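PDB 3SB1: hydrogenase expression protein from Thiobacillus denitrificans, which is of unknown function but probably takes part in the expression or maturation of hydrogenase. Local coordinates for residues 41-53 / 74-88. Numbering follows the deposited sequence. Where two conformers were deposited one is given.
Sequences ARSGNALPLLREI and LPLTPGDLEWLRAEL. With GOL (glycerol), chain C.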
ATOM      1  N   ALA A  41     -23.474  12.815 -18.414  1.00 53.18           N
ATOM      2  CA  ALA A  41     -23.636  12.116 -19.725  1.00 53.66           C
ATOM      3  C   ALA A  41     -22.942  10.742 -19.727  1.00 51.70           C
ATOM      4  O   ALA A  41     -21.714  10.669 -19.746  1.00 51.69           O
ATOM      5  CB  ALA A  41     -23.081  12.985 -20.864  1.00 54.75           C
ATOM      6  N   ARG A  42     -23.741   9.673 -19.709  1.00 50.71           N
ATOM      7  CA  ARG A  42     -23.240   8.289 -19.736  1.00 48.90           C
ATOM      8  C   ARG A  42     -23.573   7.672 -21.092  1.00 48.18           C
ATOM      9  O   ARG A  42     -24.697   7.849 -21.595  1.00 48.96           O
ATOM     10  CB  ARG A  42     -23.917   7.435 -18.669  1.00 48.95           C
ATOM     11  CG  ARG A  42     -23.716   7.833 -17.227  1.00 49.85           C
ATOM     12  CD  ARG A  42     -24.564   6.896 -16.369  1.00 52.80           C
ATOM     13  NE  ARG A  42     -24.541   7.199 -14.945  1.00 55.38           N
ATOM     14  CZ  ARG A  42     -25.279   6.569 -14.031  1.00 59.18           C
ATOM     15  NH1 ARG A  42     -25.190   6.912 -12.746  1.00 59.58           N
ATOM     16  NH2 ARG A  42     -26.109   5.593 -14.393  1.00 61.27           N
ATOM     17  N   SER A  43     -22.627   6.916 -21.660  1.00 44.75           N
ATOM     18  CA  SER A  43     -22.814   6.268 -22.974  1.00 43.66           C
ATOM     19  C   SER A  43     -23.230   4.785 -22.872  1.00 42.62           C
ATOM     20  O   SER A  43     -23.644   4.174 -23.869  1.00 40.47           O
ATOM     21  CB  SER A  43     -21.514   6.339 -23.770  1.00 43.24           C
ATOM     22  OG  SER A  43     -20.521   5.518 -23.174  1.00 39.55           O
ATOM     23  N   GLY A  44     -23.082   4.215 -21.675  1.00 39.88           N
ATOM     24  CA  GLY A  44     -23.411   2.814 -21.396  1.00 39.24           C
ATOM     25  C   GLY A  44     -22.202   1.925 -21.660  1.00 36.75           C
ATOM     26  O   GLY A  44     -22.222   0.707 -21.436  1.00 37.57           O
ATOM     27  N   ASN A  45     -21.115   2.543 -22.092  1.00 34.23           N
ATOM     28  CA  ASN A  45     -19.965   1.765 -22.517  1.00 32.34           C
ATOM     29  C   ASN A  45     -18.994   1.309 -21.459  1.00 29.32           C
ATOM     30  O   ASN A  45     -18.016   0.627 -21.772  1.00 29.33           O
ATOM     31  CB  ASN A  45     -19.327   2.483 -23.695  1.00 33.34           C
ATOM     32  CG  ASN A  45     -20.279   2.564 -24.859  1.00 34.93           C
ATOM     33  OD1 ASN A  45     -20.980   1.579 -25.171  1.00 40.13           O
ATOM     34  ND2 ASN A  45     -20.337   3.719 -25.502  1.00 39.20           N
ATOM     35  N   ALA A  46     -19.258   1.636 -20.192  1.00 26.32           N
ATOM     36  CA  ALA A  46     -18.423   1.144 -19.126  1.00 24.16           C
ATOM     37  C   ALA A  46     -18.966  -0.198 -18.575  1.00 23.49           C
ATOM     38  O   ALA A  46     -18.247  -0.912 -17.911  1.00 23.66           O
ATOM     39  CB  ALA A  46     -18.333   2.158 -18.017  1.00 24.44           C
ATOM     40  N   LEU A  47     -20.219  -0.561 -18.848  0.50 24.24           N
ATOM     41  CA  LEU A  47     -20.758  -1.822 -18.265  0.50 23.80           C
ATOM     42  C   LEU A  47     -19.976  -3.092 -18.644  0.50 24.14           C
ATOM     43  O   LEU A  47     -19.801  -3.993 -17.820  0.50 23.09           O
ATOM     44  CB  LEU A  47     -22.263  -1.964 -18.541  0.50 25.56           C
ATOM     45  CG  LEU A  47     -22.994  -3.168 -17.936  0.50 25.17           C
ATOM     46  CD1 LEU A  47     -22.712  -3.372 -16.433  0.50 25.88           C
ATOM     47  CD2 LEU A  47     -24.488  -2.963 -18.209  0.50 25.43           C
ATOM     48  N   PRO A  48     -19.458  -3.175 -19.878  1.00 23.48           N
ATOM     49  CA  PRO A  48     -18.651  -4.367 -20.176  1.00 22.55           C
ATOM     50  C   PRO A  48     -17.400  -4.543 -19.346  1.00 21.57           C
ATOM     51  O   PRO A  48     -16.795  -5.619 -19.303  1.00 23.43           O
ATOM     52  CB  PRO A  48     -18.264  -4.159 -21.646  1.00 23.24           C
ATOM     53  CG  PRO A  48     -19.380  -3.416 -22.199  1.00 25.28           C
ATOM     54  CD  PRO A  48     -19.802  -2.442 -21.114  1.00 26.03           C
ATOM     55  N   LEU A  49     -16.978  -3.462 -18.723  1.00 20.12           N
ATOM     56  CA  LEU A  49     -15.785  -3.509 -17.908  1.00 20.60           C
ATOM     57  C   LEU A  49     -15.940  -4.373 -16.675  1.00 19.68           C
ATOM     58  O   LEU A  49     -14.945  -4.914 -16.184  1.00 19.64           O
ATOM     59  CB  LEU A  49     -15.348  -2.129 -17.516  1.00 20.68           C
ATOM     60  CG  LEU A  49     -14.778  -1.301 -18.647  1.00 23.45           C
ATOM     61  CD1 LEU A  49     -14.393   0.089 -18.098  1.00 20.58           C
ATOM     62  CD2 LEU A  49     -13.558  -1.915 -19.323  1.00 29.26           C
ATOM     63  N   LEU A  50     -17.169  -4.569 -16.185  1.00 19.64           N
ATOM     64  CA  LEU A  50     -17.277  -5.453 -15.023  1.00 19.31           C
ATOM     65  C   LEU A  50     -16.900  -6.889 -15.446  1.00 19.07           C
ATOM     66  O   LEU A  50     -16.241  -7.611 -14.694  1.00 17.17           O
ATOM     67  CB  LEU A  50     -18.646  -5.402 -14.364  1.00 18.66           C
ATOM     68  CG  LEU A  50     -19.073  -4.038 -13.827  1.00 23.07           C
ATOM     69  CD1 LEU A  50     -20.528  -4.141 -13.279  1.00 26.42           C
ATOM     70  CD2 LEU A  50     -18.065  -3.444 -12.826  1.00 23.81           C
ATOM     71  N   ARG A  51     -17.343  -7.320 -16.627  1.00 18.76           N
ATOM     72  CA  ARG A  51     -17.021  -8.649 -17.102  1.00 21.17           C
ATOM     73  C   ARG A  51     -15.517  -8.788 -17.307  1.00 20.45           C
ATOM     74  O   ARG A  51     -14.921  -9.838 -17.003  1.00 20.08           O
ATOM     75  CB  ARG A  51     -17.779  -8.947 -18.405  1.00 23.78           C
ATOM     76  CG  ARG A  51     -17.472 -10.287 -19.066  1.00 27.50           C
ATOM     77  CD  ARG A  51     -18.306 -10.433 -20.332  1.00 32.58           C
ATOM     78  NE  ARG A  51     -18.153 -11.732 -20.995  1.00 44.70           N
ATOM     79  CZ  ARG A  51     -17.290 -11.989 -21.982  1.00 49.33           C
ATOM     80  NH1 ARG A  51     -17.252 -13.203 -22.534  1.00 54.05           N
ATOM     81  NH2 ARG A  51     -16.473 -11.041 -22.436  1.00 51.49           N
ATOM     82  N   GLU A  52     -14.891  -7.734 -17.800  1.00 20.05           N
ATOM     83  CA  GLU A  52     -13.457  -7.769 -18.013  1.00 20.17           C
ATOM     84  C   GLU A  52     -12.744  -7.928 -16.701  1.00 17.74           C
ATOM     85  O   GLU A  52     -11.800  -8.703 -16.596  1.00 18.89           O
ATOM     86  CB  GLU A  52     -12.973  -6.525 -18.753  1.00 22.34           C
ATOM     87  CG  GLU A  52     -11.503  -6.578 -19.044  1.00 29.30           C
ATOM     88  CD  GLU A  52     -11.007  -5.523 -20.007  1.00 38.08           C
ATOM     89  OE1 GLU A  52     -11.824  -4.711 -20.505  1.00 34.99           O
ATOM     90  OE2 GLU A  52      -9.770  -5.525 -20.259  1.00 45.92           O
ATOM     91  N   ILE A  53     -13.162  -7.162 -15.712  1.00 16.11           N
ATOM     92  CA  ILE A  53     -12.561  -7.246 -14.377  1.00 13.76           C
ATOM     93  C   ILE A  53     -12.683  -8.656 -13.835  1.00 16.62           C
ATOM     94  O   ILE A  53     -11.708  -9.196 -13.266  1.00 15.76           O
ATOM     95  CB  ILE A  53     -13.103  -6.204 -13.396  1.00 12.17           C
ATOM     96  CG1 ILE A  53     -12.747  -4.776 -13.810  1.00 15.85           C
ATOM     97  CG2 ILE A  53     -12.602  -6.497 -11.970  1.00 15.65           C
ATOM     98  CD1 ILE A  53     -13.529  -3.709 -13.097  1.00 17.41           C
ATOM     99  N   LEU A  74      -9.672   4.336 -23.117  1.00 21.43           N
ATOM    100  CA  LEU A  74     -11.015   3.888 -23.557  1.00 21.41           C
ATOM    101  C   LEU A  74     -11.897   5.051 -23.902  1.00 24.07           C
ATOM    102  O   LEU A  74     -11.752   6.131 -23.333  1.00 23.43           O
ATOM    103  CB  LEU A  74     -11.696   3.029 -22.474  1.00 21.07           C
ATOM    104  CG  LEU A  74     -10.924   1.780 -22.077  1.00 22.27           C
ATOM    105  CD1 LEU A  74     -11.568   1.041 -20.907  1.00 21.63           C
ATOM    106  CD2 LEU A  74     -10.703   0.812 -23.274  1.00 23.76           C
ATOM    107  N   PRO A  75     -12.872   4.824 -24.786  1.00 24.63           N
ATOM    108  CA  PRO A  75     -13.778   5.899 -25.218  1.00 26.87           C
ATOM    109  C   PRO A  75     -14.948   6.094 -24.223  1.00 29.64           C
ATOM    110  O   PRO A  75     -16.109   6.097 -24.616  1.00 32.75           O
ATOM    111  CB  PRO A  75     -14.254   5.404 -26.581  1.00 26.82           C
ATOM    112  CG  PRO A  75     -14.289   3.952 -26.426  1.00 25.81           C
ATOM    113  CD  PRO A  75     -13.100   3.583 -25.547  1.00 24.65           C
ATOM    114  N   LEU A  76     -14.610   6.295 -22.956  1.00 30.98           N
ATOM    115  CA  LEU A  76     -15.585   6.485 -21.892  1.00 31.93           C
ATOM    116  C   LEU A  76     -15.793   7.966 -21.641  1.00 33.20           C
ATOM    117  O   LEU A  76     -14.844   8.748 -21.701  1.00 35.26           O
ATOM    118  CB  LEU A  76     -15.067   5.859 -20.605  1.00 33.49           C
ATOM    119  CG  LEU A  76     -14.708   4.369 -20.556  1.00 34.26           C
ATOM    120  CD1 LEU A  76     -13.820   4.045 -19.310  1.00 33.04           C
ATOM    121  CD2 LEU A  76     -15.975   3.541 -20.634  1.00 39.44           C
ATOM    122  N   THR A  77     -17.025   8.347 -21.328  1.00 32.34           N
ATOM    123  CA  THR A  77     -17.320   9.732 -20.962  1.00 33.37           C
ATOM    124  C   THR A  77     -17.001   9.897 -19.470  1.00 32.34           C
ATOM    125  O   THR A  77     -16.895   8.912 -18.714  1.00 29.57           O
ATOM    126  CB  THR A  77     -18.826  10.072 -21.120  1.00 34.62           C
ATOM    127  OG1 THR A  77     -19.579   9.327 -20.155  1.00 31.02           O
ATOM    128  CG2 THR A  77     -19.344   9.763 -22.539  1.00 34.42           C
ATOM    129  N   PRO A  78     -16.859  11.143 -19.029  1.00 32.07           N
ATOM    130  CA  PRO A  78     -16.633  11.360 -17.618  1.00 30.63           C
ATOM    131  C   PRO A  78     -17.746  10.719 -16.800  1.00 29.10           C
ATOM    132  O   PRO A  78     -17.462  10.138 -15.765  1.00 28.69           O
ATOM    133  CB  PRO A  78     -16.655  12.882 -17.501  1.00 33.49           C
ATOM    134  CG  PRO A  78     -16.137  13.336 -18.820  1.00 33.25           C
ATOM    135  CD  PRO A  78     -16.710  12.385 -19.809  1.00 34.09           C
ATOM    136  N   GLY A  79     -18.984  10.766 -17.279  1.00 27.89           N
ATOM    137  CA  GLY A  79     -20.100  10.160 -16.567  1.00 26.29           C
ATOM    138  C   GLY A  79     -19.909   8.641 -16.446  1.00 24.97           C
ATOM    139  O   GLY A  79     -20.266   8.030 -15.426  1.00 24.02           O
ATOM    140  N   ASP A  80     -19.398   8.029 -17.509  1.00 22.78           N
ATOM    141  CA  ASP A  80     -19.138   6.583 -17.515  1.00 21.03           C
ATOM    142  C   ASP A  80     -18.122   6.199 -16.429  1.00 20.80           C
ATOM    143  O   ASP A  80     -18.263   5.176 -15.741  1.00 20.45           O
ATOM    144  CB  ASP A  80     -18.561   6.122 -18.858  1.00 21.85           C
ATOM    145  CG  ASP A  80     -19.556   6.153 -19.988  1.00 26.52           C
ATOM    146  OD1 ASP A  80     -20.755   5.874 -19.769  1.00 31.44           O
ATOM    147  OD2 ASP A  80     -19.100   6.356 -21.127  1.00 31.28           O
ATOM    148  N   LEU A  81     -17.047   6.970 -16.342  1.00 22.72           N
ATOM    149  CA  LEU A  81     -16.032   6.724 -15.335  1.00 23.57           C
ATOM    150  C   LEU A  81     -16.566   6.960 -13.953  1.00 22.62           C
ATOM    151  O   LEU A  81     -16.241   6.217 -13.050  1.00 22.55           O
ATOM    152  CB  LEU A  81     -14.772   7.574 -15.574  1.00 25.64           C
ATOM    153  CG  LEU A  81     -13.976   7.262 -16.832  1.00 28.37           C
ATOM    154  CD1 LEU A  81     -12.911   8.316 -17.012  1.00 35.63           C
ATOM    155  CD2 LEU A  81     -13.337   5.878 -16.717  1.00 32.01           C
ATOM    156  N   GLU A  82     -17.380   7.992 -13.749  1.00 23.95           N
ATOM    157  CA  GLU A  82     -17.965   8.237 -12.417  1.00 24.22           C
ATOM    158  C   GLU A  82     -18.855   7.054 -12.018  1.00 22.20           C
ATOM    159  O   GLU A  82     -18.903   6.665 -10.852  1.00 22.09           O
ATOM    160  CB  GLU A  82     -18.804   9.520 -12.404  1.00 27.47           C
ATOM    161  CG  GLU A  82     -18.013  10.794 -12.632  1.00 31.36           C
ATOM    162  CD  GLU A  82     -18.886  12.027 -12.869  1.00 38.51           C
ATOM    163  OE1 GLU A  82     -20.130  11.990 -12.642  1.00 41.47           O
ATOM    164  OE2 GLU A  82     -18.319  13.038 -13.335  1.00 42.66           O
ATOM    165  N   TRP A  83     -19.633   6.550 -12.976  1.00 20.85           N
ATOM    166  CA  TRP A  83     -20.500   5.403 -12.739  1.00 19.84           C
ATOM    167  C   TRP A  83     -19.670   4.188 -12.302  1.00 19.78           C
ATOM    168  O   TRP A  83     -19.978   3.522 -11.330  1.00 19.88           O
ATOM    169  CB  TRP A  83     -21.336   5.048 -13.975  1.00 20.08           C
ATOM    170  CG  TRP A  83     -22.087   3.772 -13.764  1.00 21.97           C
ATOM    171  CD1 TRP A  83     -23.317   3.645 -13.158  1.00 31.94           C
ATOM    172  CD2 TRP A  83     -21.686   2.441 -14.126  1.00 22.24           C
ATOM    173  NE1 TRP A  83     -23.705   2.326 -13.136  1.00 31.84           N
ATOM    174  CE2 TRP A  83     -22.704   1.560 -13.673  1.00 30.03           C
ATOM    175  CE3 TRP A  83     -20.555   1.892 -14.745  1.00 25.13           C
ATOM    176  CZ2 TRP A  83     -22.636   0.178 -13.854  1.00 29.97           C
ATOM    177  CZ3 TRP A  83     -20.476   0.507 -14.876  1.00 25.97           C
ATOM    178  CH2 TRP A  83     -21.526  -0.328 -14.454  1.00 28.40           C
ATOM    179  N   LEU A  84     -18.629   3.873 -13.058  1.00 18.75           N
ATOM    180  CA  LEU A  84     -17.775   2.750 -12.731  1.00 19.24           C
ATOM    181  C   LEU A  84     -17.095   2.903 -11.378  1.00 17.81           C
ATOM    182  O   LEU A  84     -17.044   1.965 -10.603  1.00 17.78           O
ATOM    183  CB  LEU A  84     -16.731   2.541 -13.846  1.00 18.80           C
ATOM    184  CG  LEU A  84     -15.797   1.365 -13.655  1.00 19.00           C
ATOM    185  CD1 LEU A  84     -16.597   0.084 -13.808  1.00 20.52           C
ATOM    186  CD2 LEU A  84     -14.646   1.393 -14.675  1.00 18.59           C
ATOM    187  N   ARG A  85     -16.544   4.077 -11.089  0.50 19.30           N
ATOM    188  CA  ARG A  85     -15.871   4.295  -9.788  0.50 20.35           C
ATOM    189  C   ARG A  85     -16.871   4.092  -8.661  0.50 20.04           C
ATOM    190  O   ARG A  85     -16.555   3.446  -7.645  0.50 21.29           O
ATOM    191  CB  ARG A  85     -15.223   5.687  -9.690  0.50 20.79           C
ATOM    192  CG  ARG A  85     -14.387   5.971  -8.403  0.50 26.27           C
ATOM    193  CD  ARG A  85     -13.018   5.304  -8.434  0.50 30.44           C
ATOM    194  NE  ARG A  85     -12.161   5.435  -7.238  0.50 32.79           N
ATOM    195  CZ  ARG A  85     -11.251   6.394  -7.053  0.50 38.01           C
ATOM    196  NH1 ARG A  85     -10.489   6.401  -5.965  0.50 36.02           N
ATOM    197  NH2 ARG A  85     -11.093   7.350  -7.956  0.50 40.85           N
ATOM    198  N   ALA A  86     -18.089   4.605  -8.836  1.00 21.10           N
ATOM    199  CA  ALA A  86     -19.137   4.467  -7.811  1.00 23.57           C
ATOM    200  C   ALA A  86     -19.586   3.013  -7.640  1.00 22.64           C
ATOM    201  O   ALA A  86     -19.873   2.552  -6.509  1.00 23.12           O
ATOM    202  CB  ALA A  86     -20.318   5.344  -8.176  1.00 25.25           C
ATOM    203  N   GLU A  87     -19.667   2.286  -8.751  1.00 19.76           N
ATOM    204  CA  GLU A  87     -20.053   0.895  -8.700  1.00 18.33           C
ATOM    205  C   GLU A  87     -19.046  -0.032  -8.015  1.00 20.36           C
ATOM    206  O   GLU A  87     -19.400  -0.980  -7.294  1.00 21.05           O
ATOM    207  CB  GLU A  87     -20.298   0.417 -10.109  1.00 22.58           C
ATOM    208  CG  GLU A  87     -20.566  -1.044 -10.214  1.00 23.19           C
ATOM    209  CD  GLU A  87     -21.887  -1.456  -9.536  1.00 30.59           C
ATOM    210  OE1 GLU A  87     -22.825  -0.625  -9.450  1.00 31.21           O
ATOM    211  OE2 GLU A  87     -21.949  -2.602  -9.060  1.00 33.88           O
ATOM    212  N   LEU A  88     -17.760   0.196  -8.279  1.00 17.62           N
ATOM    213  CA  LEU A  88     -16.704  -0.589  -7.671  1.00 16.39           C
ATOM    214  C   LEU A  88     -16.481  -0.262  -6.200  1.00 16.97           C
ATOM    215  O   LEU A  88     -15.984  -1.100  -5.451  1.00 17.09           O
ATOM    216  CB  LEU A  88     -15.418  -0.451  -8.466  1.00 16.53           C
ATOM    217  CG  LEU A  88     -15.450  -0.987  -9.897  1.00 16.66           C
ATOM    218  CD1 LEU A  88     -14.095  -0.733 -10.619  1.00 16.11           C
ATOM    219  CD2 LEU A  88     -15.732  -2.485  -9.875  1.00 20.42           C
TER
HETATM  220  C1  GOL C 137     -22.002   3.345 -17.617  1.00 40.79           C
HETATM  221  O1  GOL C 137     -21.365   3.443 -18.867  1.00 34.73           O
HETATM  222  C2  GOL C 137     -23.460   3.050 -17.879  1.00 44.70           C
HETATM  223  O2  GOL C 137     -24.079   4.216 -18.404  1.00 44.25           O
HETATM  224  C3  GOL C 137     -24.133   2.573 -16.609  1.00 47.28           C
HETATM  225  O3  GOL C 137     -25.472   2.229 -16.907  1.00 51.55           O
HETATM  226  O   HOH W   1     -20.225  12.826 -19.086  1.00 46.01           O
HETATM  227  O   HOH W   2     -18.062   5.121 -26.433  1.00 45.04           O
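S43 and A41, in the loop that leads into helix 48-63, bind D80 and T77, the capping box of helix 78-88. S43 grips the buried D80 carboxylate with two bonds, both on syn sides: S43 N donates to D80 OD1 (2.9 Å) and S43 OG to D80 OD2 (2.6 Å). D80 OD2 also accepts T77 N, on its anti side. D80 OD2 thus has two donors, and with S43 N on D80 OD1 both oxygens are held, which fixes the carboxylate's rotation. S43 OG in turn accepts N45 N, an ST turn. T77 OG1 accepts D80 N at the N-cap and donates to A41 O at 2.6 Å, in the carbonyl plane. Water 1 links A41 O to G79 N.

A glycerol, probably from the crystallisation liquor, sits between the loop and helix 78-88. Its O1 accepts a hydrogen bond from A46 N and donates one to D80 OD1 (2.7 Å). Its C3 lies over the centre of one W83 ring face, 3.3 Å above the plane. R42 runs extended, and W83 CD1 lies over one face of its guanidinium. The two planes are 60° apart.

The apolar part follows along helix segments 48-53 and 78-88, whose axes cross at -46°. A46 CB packs on L76 CD2 and W83 CE3. With chi1 at 173°, the W83 side chain extends away from its own backbone N, and the indole reaches L47 and L50. L50 is a knob among W83, L84, E87 and L88; L50 CD2 meets L84 CD1 at 3.9 Å. L49 CD1 touches L84 CD2, and I53 meets L88 tip to tip. L88 also packs on W115, and L49 on I69, both in the sheet. L50 and I53 also touch the second subunit, whose R156 pairs with E87.

Polar bonds thus hold the loop to the N-terminal end of helix 78-88, which would probably stabilise the D80 charge, and apolar side chains join the two helices farther along.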